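Local structure of endolysin B (Mycobacterium phage D29, 3HC7) at residues 49-60 with 83-91. The protein hydrolyses the ester linkage between mycolic acids and arabinogalactan in the mycobacterial cell wall, helping the phage lyse its host. Sequence-based numbering, arbitrary orientation.
Sequences MWPSVEKGVAEL and QGAIVVGQV
Gln-83, the residue just after the catalytic Ser-82, reaches Ser-52 and Met-49 from the start of the helix that follows the nucleophile elbow of this alpha/beta-hydrolase, cutinase-like fold. Its chain is extended, with CG anti to the backbone N (chi1 177°), which carries the amide to the N-terminal end of helix 50-70. There OE1 accepts a hydrogen bond from Ser-52 OG, modelled too short for its length to be trusted, while Met-49 CG lies 3.6 Å from NE2. That NE2 donates to Ala-45 O and also bonds Thr-12 OG1, tying the amide to neighbouring loops. One turn on, Ile-86 CG2 meets Trp-50 CZ3 obliquely at 3.6 Å and also touches Val-53 CG1, which lies over one face of the indole, displaced toward its rim. Val-87 is a knob among Val-53, Gly-56, Val-57 and Leu-60; its CG1 comes within 3.5 Å of Gly-56 C. The axes of 50-60 and 83-91 approach to 8.7 Å and cross at -52°. Val-88 points away from 49-60 and packs on Val-9 and Val-113 of the central sheet. Gln-90 sets its amide 75° to the indole, NE2 near the ring plane at its edge and bonded to Asp-146, while CB touches Val-57 CG2. Finally, Val-91 CG2 wedges between Val-57 CG1 and Leu-60 CD2, 3.7 Å from the latter.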
loop_
_atom_site.group_PDB
_atom_site.type_symbol
_atom_site.label_atom_id
_atom_site.label_comp_id
_atom_site.label_asym_id
_atom_site.label_seq_id
_atom_site.Cartn_x
_atom_site.Cartn_y
_atom_site.Cartn_z
ATOM N N MET A 49 -1.082 -1.554 -12.603
ATOM C CA MET A 49 -0.540 -1.524 -11.257
ATOM C C MET A 49 -0.303 -2.921 -10.674
ATOM O O MET A 49 0.742 -3.173 -10.080
ATOM C CB MET A 49 -1.469 -0.735 -10.334
ATOM C CG MET A 49 -0.924 -0.534 -8.927
ATOM S SD MET A 49 -2.036 0.458 -7.913
ATOM C CE MET A 49 -1.934 2.025 -8.798
ATOM N N TRP A 50 -1.262 -3.827 -10.824
ATOM C CA TRP A 50 -1.118 -5.101 -10.124
ATOM C C TRP A 50 0.169 -5.868 -10.451
ATOM O O TRP A 50 0.817 -6.388 -9.541
ATOM C CB TRP A 50 -2.360 -6.004 -10.217
ATOM C CG TRP A 50 -2.349 -6.965 -9.056
ATOM C CD1 TRP A 50 -1.942 -8.268 -9.073
ATOM C CD2 TRP A 50 -2.687 -6.667 -7.691
ATOM N NE1 TRP A 50 -2.036 -8.807 -7.810
ATOM C CE2 TRP A 50 -2.490 -7.847 -6.945
ATOM C CE3 TRP A 50 -3.160 -5.525 -7.032
ATOM C CZ2 TRP A 50 -2.742 -7.916 -5.570
ATOM C CZ3 TRP A 50 -3.409 -5.593 -5.671
ATOM C CH2 TRP A 50 -3.195 -6.781 -4.950
ATOM N N PRO A 51 0.561 -5.933 -11.736
ATOM C CA PRO A 51 1.860 -6.576 -12.010
ATOM C C PRO A 51 2.986 -5.854 -11.298
ATOM O O PRO A 51 3.979 -6.480 -10.930
ATOM C CB PRO A 51 2.026 -6.421 -13.526
ATOM C CG PRO A 51 0.602 -6.295 -14.045
ATOM C CD PRO A 51 -0.127 -5.521 -12.974
ATOM N N SER A 52 2.844 -4.546 -11.115
ATOM C CA SER A 52 3.854 -3.793 -10.385
ATOM C C SER A 52 3.864 -4.254 -8.925
ATOM O O SER A 52 4.917 -4.529 -8.360
ATOM C CB SER A 52 3.602 -2.291 -10.491
ATOM O OG SER A 52 4.617 -1.561 -9.821
ATOM N N VAL A 53 2.678 -4.347 -8.333
ATOM C CA VAL A 53 2.518 -4.855 -6.973
ATOM C C VAL A 53 3.162 -6.232 -6.769
ATOM O O VAL A 53 3.823 -6.467 -5.760
ATOM C CB VAL A 53 1.023 -4.913 -6.569
ATOM C CG1 VAL A 53 0.847 -5.624 -5.223
ATOM C CG2 VAL A 53 0.436 -3.512 -6.513
ATOM N N GLU A 54 2.953 -7.143 -7.718
ATOM C CA GLU A 54 3.496 -8.492 -7.622
ATOM C C GLU A 54 5.023 -8.480 -7.560
ATOM O O GLU A 54 5.619 -9.258 -6.825
ATOM C CB GLU A 54 3.059 -9.349 -8.812
ATOM C CG GLU A 54 1.565 -9.560 -8.977
ATOM C CD GLU A 54 1.233 -10.227 -10.311
ATOM O OE1 GLU A 54 2.142 -10.370 -11.162
ATOM O OE2 GLU A 54 0.068 -10.608 -10.515
ATOM N N LYS A 55 5.658 -7.609 -8.340
ATOM C CA LYS A 55 7.125 -7.506 -8.316
ATOM C C LYS A 55 7.632 -6.976 -6.980
ATOM O O LYS A 55 8.615 -7.480 -6.436
ATOM C CB LYS A 55 7.621 -6.614 -9.448
ATOM C CG LYS A 55 7.305 -7.169 -10.825
ATOM C CD LYS A 55 7.452 -6.099 -11.884
ATOM C CE LYS A 55 7.099 -6.650 -13.247
ATOM N NZ LYS A 55 8.068 -7.702 -13.651
ATOM N N GLY A 56 6.953 -5.958 -6.455
ATOM C CA GLY A 56 7.314 -5.394 -5.167
ATOM C C GLY A 56 7.148 -6.421 -4.064
ATOM O O GLY A 56 7.982 -6.508 -3.162
ATOM N N VAL A 57 6.067 -7.199 -4.131
ATOM C CA VAL A 57 5.826 -8.244 -3.143
ATOM C C VAL A 57 6.948 -9.276 -3.173
ATOM O O VAL A 57 7.485 -9.644 -2.137
ATOM C CB VAL A 57 4.452 -8.935 -3.344
ATOM C CG1 VAL A 57 4.395 -10.301 -2.614
ATOM C CG2 VAL A 57 3.333 -8.034 -2.852
ATOM N N ALA A 58 7.296 -9.745 -4.363
ATOM C CA ALA A 58 8.353 -10.742 -4.488
ATOM C C ALA A 58 9.660 -10.209 -3.907
ATOM O O ALA A 58 10.365 -10.923 -3.196
ATOM C CB ALA A 58 8.533 -11.155 -5.931
ATOM N N GLU A 59 9.980 -8.953 -4.192
ATOM C CA GLU A 59 11.229 -8.389 -3.688
ATOM C C GLU A 59 11.213 -8.184 -2.174
ATOM O O GLU A 59 12.228 -8.382 -1.505
ATOM C CB GLU A 59 11.574 -7.082 -4.391
ATOM C CG GLU A 59 12.887 -6.466 -3.900
ATOM C CD GLU A 59 14.119 -7.241 -4.351
ATOM O OE1 GLU A 59 14.008 -8.067 -5.283
ATOM O OE2 GLU A 59 15.207 -7.018 -3.778
ATOM N N LEU A 60 10.068 -7.789 -1.629
ATOM C CA LEU A 60 9.974 -7.566 -0.193
ATOM C C LEU A 60 10.121 -8.881 0.579
ATOM O O LEU A 60 10.745 -8.933 1.641
ATOM C CB LEU A 60 8.657 -6.873 0.169
ATOM C CG LEU A 60 8.469 -6.703 1.679
ATOM C CD1 LEU A 60 9.660 -5.972 2.281
ATOM C CD2 LEU A 60 7.170 -5.989 1.996
ATOM N N GLN A 83 0.580 2.435 -3.503
ATOM C CA GLN A 83 0.871 1.124 -4.085
ATOM C C GLN A 83 1.817 0.352 -3.154
ATOM O O GLN A 83 1.727 -0.875 -3.015
ATOM C CB GLN A 83 1.472 1.252 -5.487
ATOM C CG GLN A 83 1.850 -0.092 -6.106
ATOM C CD GLN A 83 2.395 0.034 -7.527
ATOM O OE1 GLN A 83 3.015 -0.893 -8.046
ATOM N NE2 GLN A 83 2.161 1.180 -8.159
ATOM N N GLY A 84 2.714 1.086 -2.503
ATOM C CA GLY A 84 3.648 0.506 -1.555
ATOM C C GLY A 84 2.949 -0.105 -0.356
ATOM O O GLY A 84 3.428 -1.086 0.212
ATOM N N ALA A 85 1.814 0.478 0.029
ATOM C CA ALA A 85 1.019 -0.044 1.139
ATOM C C ALA A 85 0.379 -1.367 0.747
ATOM O O ALA A 85 0.252 -2.271 1.573
ATOM C CB ALA A 85 -0.045 0.953 1.549
ATOM N N ILE A 86 -0.038 -1.482 -0.508
ATOM C CA ILE A 86 -0.548 -2.765 -0.994
ATOM C C ILE A 86 0.539 -3.844 -0.904
ATOM O O ILE A 86 0.273 -4.960 -0.443
ATOM C CB ILE A 86 -1.052 -2.696 -2.452
ATOM C CG1 ILE A 86 -2.095 -1.592 -2.635
ATOM C CG2 ILE A 86 -1.654 -4.042 -2.884
ATOM C CD1 ILE A 86 -2.500 -1.389 -4.114
ATOM N N VAL A 87 1.754 -3.515 -1.347
ATOM C CA VAL A 87 2.856 -4.472 -1.291
ATOM C C VAL A 87 3.076 -4.959 0.141
ATOM O O VAL A 87 3.102 -6.164 0.393
ATOM C CB VAL A 87 4.180 -3.892 -1.855
ATOM C CG1 VAL A 87 5.365 -4.840 -1.546
ATOM C CG2 VAL A 87 4.060 -3.634 -3.355
ATOM N N VAL A 88 3.233 -4.027 1.077
ATOM C CA VAL A 88 3.462 -4.396 2.479
ATOM C C VAL A 88 2.262 -5.161 3.040
ATOM O O VAL A 88 2.423 -6.123 3.795
ATOM C CB VAL A 88 3.750 -3.163 3.369
ATOM C CG1 VAL A 88 3.813 -3.560 4.848
ATOM C CG2 VAL A 88 5.054 -2.480 2.952
ATOM N N GLY A 89 1.062 -4.722 2.673
ATOM C CA GLY A 89 -0.164 -5.354 3.134
ATOM C C GLY A 89 -0.311 -6.787 2.634
ATOM O O GLY A 89 -0.749 -7.664 3.374
ATOM N N GLN A 90 0.069 -7.030 1.384
ATOM C CA GLN A 90 -0.009 -8.373 0.828
ATOM C C GLN A 90 0.959 -9.300 1.525
ATOM O O GLN A 90 0.618 -10.443 1.839
ATOM C CB GLN A 90 0.277 -8.358 -0.667
ATOM C CG GLN A 90 -0.884 -7.843 -1.481
ATOM C CD GLN A 90 -2.014 -8.839 -1.557
ATOM O OE1 GLN A 90 -1.807 -9.994 -1.916
ATOM N NE2 GLN A 90 -3.225 -8.393 -1.239
ATOM N N VAL A 91 2.173 -8.804 1.760
ATOM C CA VAL A 91 3.198 -9.594 2.417
ATOM C C VAL A 91 2.747 -9.945 3.825
ATOM O O VAL A 91 2.831 -11.094 4.230
ATOM C CB VAL A 91 4.572 -8.878 2.422
ATOM C CG1 VAL A 91 5.514 -9.527 3.418
ATOM C CG2 VAL A 91 5.178 -8.912 1.035
#